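Local coordinates for protein nodulation fucosyltransferase NodZ (Bradyrhizobium sp., PDB 2HHC) that belongs to the NodZ nodulation proteins, a glycosyltransferase family of the GT-B clan, and carries two mixed beta sheets flanked by helices, at residues 44-48 with 49-53; 62-66 with 67-71; 134-138 with 139-143. One frame throughout, in Å; residues are numbered along the deposited sequence. Where two conformers were deposited one is given.

Contact 1: residues 44-48 with 49-53; sequences CYVEQ and PFSNA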
# COMPACT_ATOMS: atom_id res chain seq x y z
N CYS A 44 5.98 10.91 1.80
CA CYS A 44 7.41 10.63 1.80
C CYS A 44 8.06 10.72 0.43
O CYS A 44 9.28 10.84 0.31
CB CYS A 44 7.73 9.25 2.45
SG CYS A 44 6.94 7.87 1.67
N TYR A 45 7.24 10.65 -0.62
CA TYR A 45 7.79 10.66 -1.97
C TYR A 45 7.77 12.04 -2.63
O TYR A 45 8.32 12.21 -3.71
CB TYR A 45 7.08 9.70 -2.86
CG TYR A 45 7.24 8.30 -2.40
CD1 TYR A 45 8.49 7.70 -2.37
CD2 TYR A 45 6.16 7.60 -1.96
CE1 TYR A 45 8.64 6.38 -1.92
CE2 TYR A 45 6.29 6.31 -1.50
CZ TYR A 45 7.49 5.70 -1.51
OH TYR A 45 7.59 4.42 -1.05
N VAL A 46 7.11 13.01 -2.03
CA VAL A 46 6.98 14.32 -2.67
C VAL A 46 7.68 15.37 -1.78
O VAL A 46 7.29 15.55 -0.63
CB VAL A 46 5.49 14.63 -2.85
CG1 VAL A 46 5.25 16.05 -3.39
CG2 VAL A 46 4.90 13.59 -3.81
N GLU A 47 8.63 16.09 -2.36
CA GLU A 47 9.44 17.07 -1.63
C GLU A 47 8.61 18.27 -1.15
O GLU A 47 8.80 18.76 -0.05
CB GLU A 47 10.59 17.53 -2.57
CG GLU A 47 11.72 18.35 -1.92
CD GLU A 47 12.72 18.94 -2.95
OE1 GLU A 47 12.30 19.72 -3.84
OE2 GLU A 47 13.94 18.65 -2.85
N GLN A 48 7.67 18.70 -1.96
CA GLN A 48 6.89 19.91 -1.67
C GLN A 48 5.78 19.55 -0.66
O GLN A 48 4.89 18.79 -0.98
CB GLN A 48 6.30 20.43 -2.98
CG GLN A 48 7.31 20.86 -4.05
CD GLN A 48 7.96 19.70 -4.86
OE1 GLN A 48 7.50 18.56 -4.85
NE2 GLN A 48 9.05 20.04 -5.58
N PRO A 49 5.79 20.14 0.56
CA PRO A 49 4.94 19.61 1.61
C PRO A 49 3.43 19.83 1.48
O PRO A 49 2.63 19.16 2.15
CB PRO A 49 5.40 20.39 2.84
CG PRO A 49 5.87 21.65 2.30
CD PRO A 49 6.58 21.29 1.05
N PHE A 50 3.02 20.77 0.62
CA PHE A 50 1.60 21.06 0.48
C PHE A 50 1.00 20.54 -0.83
O PHE A 50 -0.18 20.72 -1.08
CB PHE A 50 1.31 22.54 0.66
CG PHE A 50 2.04 23.14 1.83
CD1 PHE A 50 1.88 22.62 3.10
CD2 PHE A 50 2.90 24.19 1.64
CE1 PHE A 50 2.55 23.19 4.18
CE2 PHE A 50 3.58 24.74 2.72
CZ PHE A 50 3.39 24.20 3.99
N SER A 51 1.79 19.85 -1.63
CA SER A 51 1.31 19.29 -2.88
C SER A 51 0.64 17.96 -2.58
O SER A 51 1.24 17.09 -1.89
CB SER A 51 2.51 19.05 -3.79
OG SER A 51 2.10 18.47 -4.98
N ASN A 52 -0.58 17.73 -3.10
CA ASN A 52 -1.22 16.46 -2.88
C ASN A 52 -0.56 15.42 -3.77
O ASN A 52 -0.58 15.60 -4.97
CB ASN A 52 -2.71 16.60 -3.20
CG ASN A 52 -3.56 15.43 -2.74
OD1 ASN A 52 -3.03 14.38 -2.41
ND2 ASN A 52 -4.87 15.61 -2.70
N ALA A 53 0.07 14.41 -3.18
CA ALA A 53 0.83 13.45 -3.96
C ALA A 53 -0.02 12.53 -4.81
O ALA A 53 0.50 11.91 -5.74
CB ALA A 53 1.69 12.61 -3.04
O HOH W 1 3.27 16.49 -0.47

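Contact 2: residues 62-66 with 67-71; sequences EDIAG and VPVIC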
# COMPACT_ATOMS: atom_id res chain seq x y z
N GLU A 62 -12.90 10.98 -9.87
CA GLU A 62 -13.99 11.77 -9.24
C GLU A 62 -15.06 10.89 -8.58
O GLU A 62 -15.98 11.43 -7.93
CB GLU A 62 -14.57 12.80 -10.21
CG GLU A 62 -13.47 13.75 -10.76
CD GLU A 62 -12.74 13.21 -12.03
OE1 GLU A 62 -13.32 12.38 -12.78
OE2 GLU A 62 -11.59 13.62 -12.31
N ASP A 63 -14.99 9.59 -8.78
CA ASP A 63 -15.92 8.63 -8.21
C ASP A 63 -15.28 7.29 -8.06
O ASP A 63 -14.62 6.85 -8.99
CB ASP A 63 -17.16 8.51 -9.11
CG ASP A 63 -18.16 7.52 -8.58
OD1 ASP A 63 -17.97 6.29 -8.80
OD2 ASP A 63 -19.16 7.97 -7.95
N ILE A 64 -15.45 6.64 -6.91
CA ILE A 64 -15.03 5.24 -6.73
C ILE A 64 -16.23 4.48 -6.28
O ILE A 64 -16.76 4.68 -5.18
CB ILE A 64 -13.84 5.09 -5.71
CG1 ILE A 64 -12.58 5.79 -6.24
CG2 ILE A 64 -13.61 3.59 -5.38
CD1 ILE A 64 -11.46 5.88 -5.26
N ALA A 65 -16.75 3.67 -7.21
CA ALA A 65 -17.88 2.82 -6.91
C ALA A 65 -19.05 3.51 -6.22
O ALA A 65 -19.60 3.07 -5.19
CB ALA A 65 -17.44 1.57 -6.17
N GLY A 66 -19.41 4.68 -6.75
CA GLY A 66 -20.56 5.45 -6.25
C GLY A 66 -20.30 6.53 -5.23
O GLY A 66 -21.19 7.34 -4.88
N VAL A 67 -19.06 6.56 -4.74
CA VAL A 67 -18.66 7.52 -3.73
C VAL A 67 -17.94 8.65 -4.46
O VAL A 67 -16.93 8.41 -5.15
CB VAL A 67 -17.72 6.90 -2.67
CG1 VAL A 67 -17.11 7.98 -1.75
CG2 VAL A 67 -18.40 5.77 -1.79
N PRO A 68 -18.43 9.89 -4.30
CA PRO A 68 -17.71 11.02 -4.90
C PRO A 68 -16.34 11.19 -4.27
O PRO A 68 -16.14 10.97 -3.06
CB PRO A 68 -18.59 12.23 -4.54
CG PRO A 68 -19.85 11.68 -4.07
CD PRO A 68 -19.60 10.34 -3.53
N VAL A 69 -15.34 11.60 -5.06
CA VAL A 69 -13.95 11.71 -4.62
C VAL A 69 -13.36 13.04 -5.03
O VAL A 69 -13.53 13.48 -6.15
CB VAL A 69 -13.09 10.60 -5.23
CG1 VAL A 69 -11.62 10.75 -4.89
CG2 VAL A 69 -13.60 9.25 -4.77
N ILE A 70 -12.64 13.65 -4.08
CA ILE A 70 -11.75 14.80 -4.30
C ILE A 70 -10.34 14.31 -4.06
O ILE A 70 -10.00 13.91 -2.95
CB ILE A 70 -12.08 15.94 -3.36
CG1 ILE A 70 -13.51 16.46 -3.62
CG2 ILE A 70 -11.11 17.10 -3.58
CD1 ILE A 70 -14.08 17.36 -2.55
N CYS A 71 -9.48 14.36 -5.07
CA CYS A 71 -8.16 13.74 -4.99
C CYS A 71 -6.99 14.65 -5.35
O CYS A 71 -5.86 14.13 -5.55
CB CYS A 71 -8.08 12.59 -6.02
SG CYS A 71 -7.98 13.10 -7.75

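Contact 3: residues 134-138 with 139-143; sequences WRCSE and EAERL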
# COMPACT_ATOMS: atom_id res chain seq x y z
N TRP A 134 -6.29 -3.14 7.96
CA TRP A 134 -7.17 -4.15 8.59
C TRP A 134 -8.52 -3.60 9.04
O TRP A 134 -9.29 -4.32 9.70
CB TRP A 134 -6.51 -4.88 9.76
CG TRP A 134 -5.20 -5.50 9.47
CD1 TRP A 134 -3.99 -5.00 9.79
CD2 TRP A 134 -4.97 -6.70 8.76
NE1 TRP A 134 -3.00 -5.83 9.34
CE2 TRP A 134 -3.57 -6.90 8.73
CE3 TRP A 134 -5.79 -7.66 8.19
CZ2 TRP A 134 -2.98 -8.02 8.13
CZ3 TRP A 134 -5.21 -8.79 7.58
CH2 TRP A 134 -3.81 -8.93 7.55
N ARG A 135 -8.83 -2.35 8.73
CA ARG A 135 -10.09 -1.75 9.26
C ARG A 135 -11.14 -1.62 8.16
O ARG A 135 -11.93 -0.67 8.08
CB ARG A 135 -9.79 -0.40 9.92
CG ARG A 135 -8.74 -0.44 11.05
CD ARG A 135 -9.03 -1.39 12.09
NE ARG A 135 -8.27 -1.20 13.34
CZ ARG A 135 -7.07 -1.71 13.62
NH1 ARG A 135 -6.38 -2.44 12.75
NH2 ARG A 135 -6.53 -1.50 14.82
N CYS A 136 -11.15 -2.63 7.30
CA CYS A 136 -12.14 -2.75 6.23
C CYS A 136 -12.11 -4.15 5.67
O CYS A 136 -11.29 -4.99 6.03
CB CYS A 136 -11.82 -1.78 5.10
SG CYS A 136 -10.26 -2.11 4.23
N SER A 137 -13.09 -4.44 4.81
CA SER A 137 -13.12 -5.71 4.17
C SER A 137 -12.10 -5.85 3.06
O SER A 137 -11.63 -4.86 2.48
CB SER A 137 -14.47 -6.00 3.54
OG SER A 137 -14.68 -5.03 2.50
N GLU A 138 -11.79 -7.09 2.74
CA GLU A 138 -10.91 -7.36 1.61
C GLU A 138 -11.54 -6.84 0.31
O GLU A 138 -10.85 -6.41 -0.60
CB GLU A 138 -10.66 -8.85 1.54
CG GLU A 138 -9.84 -9.38 0.47
CD GLU A 138 -10.17 -10.85 0.25
OE1 GLU A 138 -10.21 -11.60 1.27
OE2 GLU A 138 -10.44 -11.23 -0.90
N GLU A 139 -12.86 -6.91 0.23
CA GLU A 139 -13.54 -6.36 -0.94
C GLU A 139 -13.31 -4.90 -1.11
O GLU A 139 -13.12 -4.40 -2.25
CB GLU A 139 -15.05 -6.67 -0.89
CG GLU A 139 -15.39 -8.06 -1.19
CD GLU A 139 -15.02 -9.08 -0.12
OE1 GLU A 139 -15.11 -8.72 1.09
OE2 GLU A 139 -14.68 -10.22 -0.47
N ALA A 140 -13.31 -4.12 -0.03
CA ALA A 140 -13.02 -2.70 -0.12
C ALA A 140 -11.61 -2.45 -0.68
O ALA A 140 -11.37 -1.57 -1.50
CB ALA A 140 -13.21 -2.00 1.20
N GLU A 141 -10.66 -3.27 -0.23
CA GLU A 141 -9.28 -3.15 -0.70
C GLU A 141 -9.23 -3.42 -2.20
O GLU A 141 -8.56 -2.71 -2.97
CB GLU A 141 -8.37 -4.15 0.03
CG GLU A 141 -8.15 -3.86 1.50
CD GLU A 141 -7.36 -5.00 2.09
OE1 GLU A 141 -6.11 -5.05 1.80
OE2 GLU A 141 -7.91 -5.92 2.73
N ARG A 142 -9.88 -4.48 -2.65
CA ARG A 142 -9.85 -4.84 -4.08
C ARG A 142 -10.52 -3.75 -4.89
O ARG A 142 -10.10 -3.44 -6.05
CB ARG A 142 -10.57 -6.20 -4.29
CG ARG A 142 -9.84 -7.33 -3.66
CD ARG A 142 -10.68 -8.63 -3.80
NE ARG A 142 -10.05 -9.78 -3.17
CZ ARG A 142 -9.07 -10.43 -3.70
NH1 ARG A 142 -8.65 -10.11 -4.92
NH2 ARG A 142 -8.55 -11.45 -3.05
N LEU A 143 -11.59 -3.20 -4.38
CA LEU A 143 -12.29 -2.11 -5.08
C LEU A 143 -11.39 -0.92 -5.32
O LEU A 143 -11.36 -0.34 -6.38
CB LEU A 143 -13.60 -1.81 -4.38
CG LEU A 143 -14.47 -1.02 -5.31
CD1 LEU A 143 -15.88 -1.42 -5.08
CD2 LEU A 143 -14.15 0.44 -5.00
O HOH W 2 -8.69 -5.39 5.32

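Contact 1: residues 44-48 with 49-53
Val-46 packs across the loop on Ser-51 and Ala-53, and the chain between them reverses in a type I beta turn running from Gln-48 to Ser-51. The loop leads from strand 35-39 to helix 54-57. Across it the CA atoms of Val-46 and Ala-53 are 6.3 Å apart, and each methyl branch of the valine serves one partner. With CG1 anti to the backbone N (chi1 175°), this branch is directed to Ser-51, where its nearest atom is CB at 4.1 Å. The other branch, CG2, lies alongside the methyl group of Ala-53: CG2 to CB is 3.4 Å, tighter than usual for two carbons, so this is the close-packed point of the loop.

The turn itself is held lightly. Its closing bond, Ser-51 N to Gln-48 O, is weak at 3.3 Å although nearly straight (164°). A water supplements it by donating to Gln-48 O at 2.9 Å. The same water lies 2.5 Å from Ser-51 O, unusually short and of doubtful exact length, and appears to bridge two carbonyls that could not bond each other directly. At the outer corner Pro-49 and Phe-50 turn away from the first half of the loop; Gln-48 also sends its amide outward, its chain bending at chi2.

The base is fixed by Asn-52, whose ND2 donates to Ile-38 O and Asp-72 O while OD1 accepts from Trp-40 N and, weakly, from Phe-54 N at the start of the helix. Val-46 also touches Ile-261 of helix 258-274, placing the loop against an element associated with the second sheet. On the exposed corner, Pro-49 CG lies above the centre of the Phe-50 ring, 3.8 Å from its plane.

Contact 2: residues 62-66 with 67-71
Ile-64 and Val-67 face each other as the hydrogen-bonded antiparallel pair next to a type I' turn, with Ala-65 and Gly-66 at the corners of the two-residue turn of this beta hairpin. Two bonds close the pair: Ile-64 N to Val-67 O at 2.9 Å and Val-67 N to Ile-64 O at 3.0 Å. The first donor is tilted only 16° from the carbonyl plane, whereas the second sits well above its plane, 56° out. Two residues further from the turn, Val-69 N donates to Glu-62 O at 2.9 Å.

The close-packed part is apolar and buried. Val-69 CG2, set beside its own backbone N, meets Ile-64 CG1 at 3.9 Å, the two side chains crossing at a slant, and Val-67 lies on the same face as Ile-64.

On the opposite face, Asp-63 and Pro-68 form an exposed non-hydrogen-bonded pair, a position that suits a proline lacking an N-H. Here the contact is looser, Asp-63 OD2 coming no nearer to Pro-68 N than 4.2 Å. Asp-63 OD1 accepts from Gly-66 N at 3.0 Å on its syn side, an Asx motif bracing the turn.

In the fold, strand 67-70 runs parallel to strand 35-39, bonding to Leu-36 and Ile-38, while strand 63-64 edges the sheet. Trp-26 of helix 15-32 donates NE1 to Ile-64 O and packs on Val-67, and Asn-147 of helix 138-147 touches Ile-64.

Contact 3: residues 134-138 with 139-143
Glu-138 OE2 is gripped by two nitrogens of Arg-142, NE at 2.7 Å and NH2 at 2.9 Å, in a side-on salt bridge between residues four apart, one helical turn. Both side chains lie alongside each other and point the same way. The oxygen is near the guanidinium plane, but the carboxylate is turned 63° against it: NE meets the anti lone pair, whereas NH2 approaches from above the carboxylate plane. NH2 also donates to Leu-295 O, which ties the pair to helix 291-296.

Ser-137 is the N-cap of helix 138-147. With OG between the backbone N and carbonyl carbon (chi1 64°), it accepts from Ala-140 N at 3.0 Å, and its carbonyl O accepts from Glu-141 N at 3.3 Å. Just before the cap, Cys-136 SG touches Glu-141 CG at 3.9 Å. The Glu-141 carboxylate forms a salt bridge through OE1 with Arg-291, while a water donates to its OE2 and to Cys-136 O.

Three glutamates thus share the first turn, with Glu-138 OE2 and Glu-139 OE2 4.4 Å apart. The two arginines, and probably the positive end of the helix dipole, would offset that accumulation of negative charge.

Overall arrangement
Contact 1 is a surface loop, whereas contacts 2 and 3 are partly buried. Contacts 1 and 2 both join onto strand 35-39, and they meet where Asn-52 ND2 packs on Cys-71 O. Contacts 2 and 3 both pack on helix 15-32, their centres about 16 Å apart, and approach each other through Ile-64, Ala-65 and Leu-143, whose exact contacts are uncertain because it has two conformers. Contacts 1 and 3 lie on opposite sides of the chain centre and do not touch, their nearest atoms about 17 Å apart. The chemistry differs accordingly: a weak turn bond with a water in contact 1, regular strand pairing over an apolar face in contact 2, and helix capping with charge pairing in contact 3.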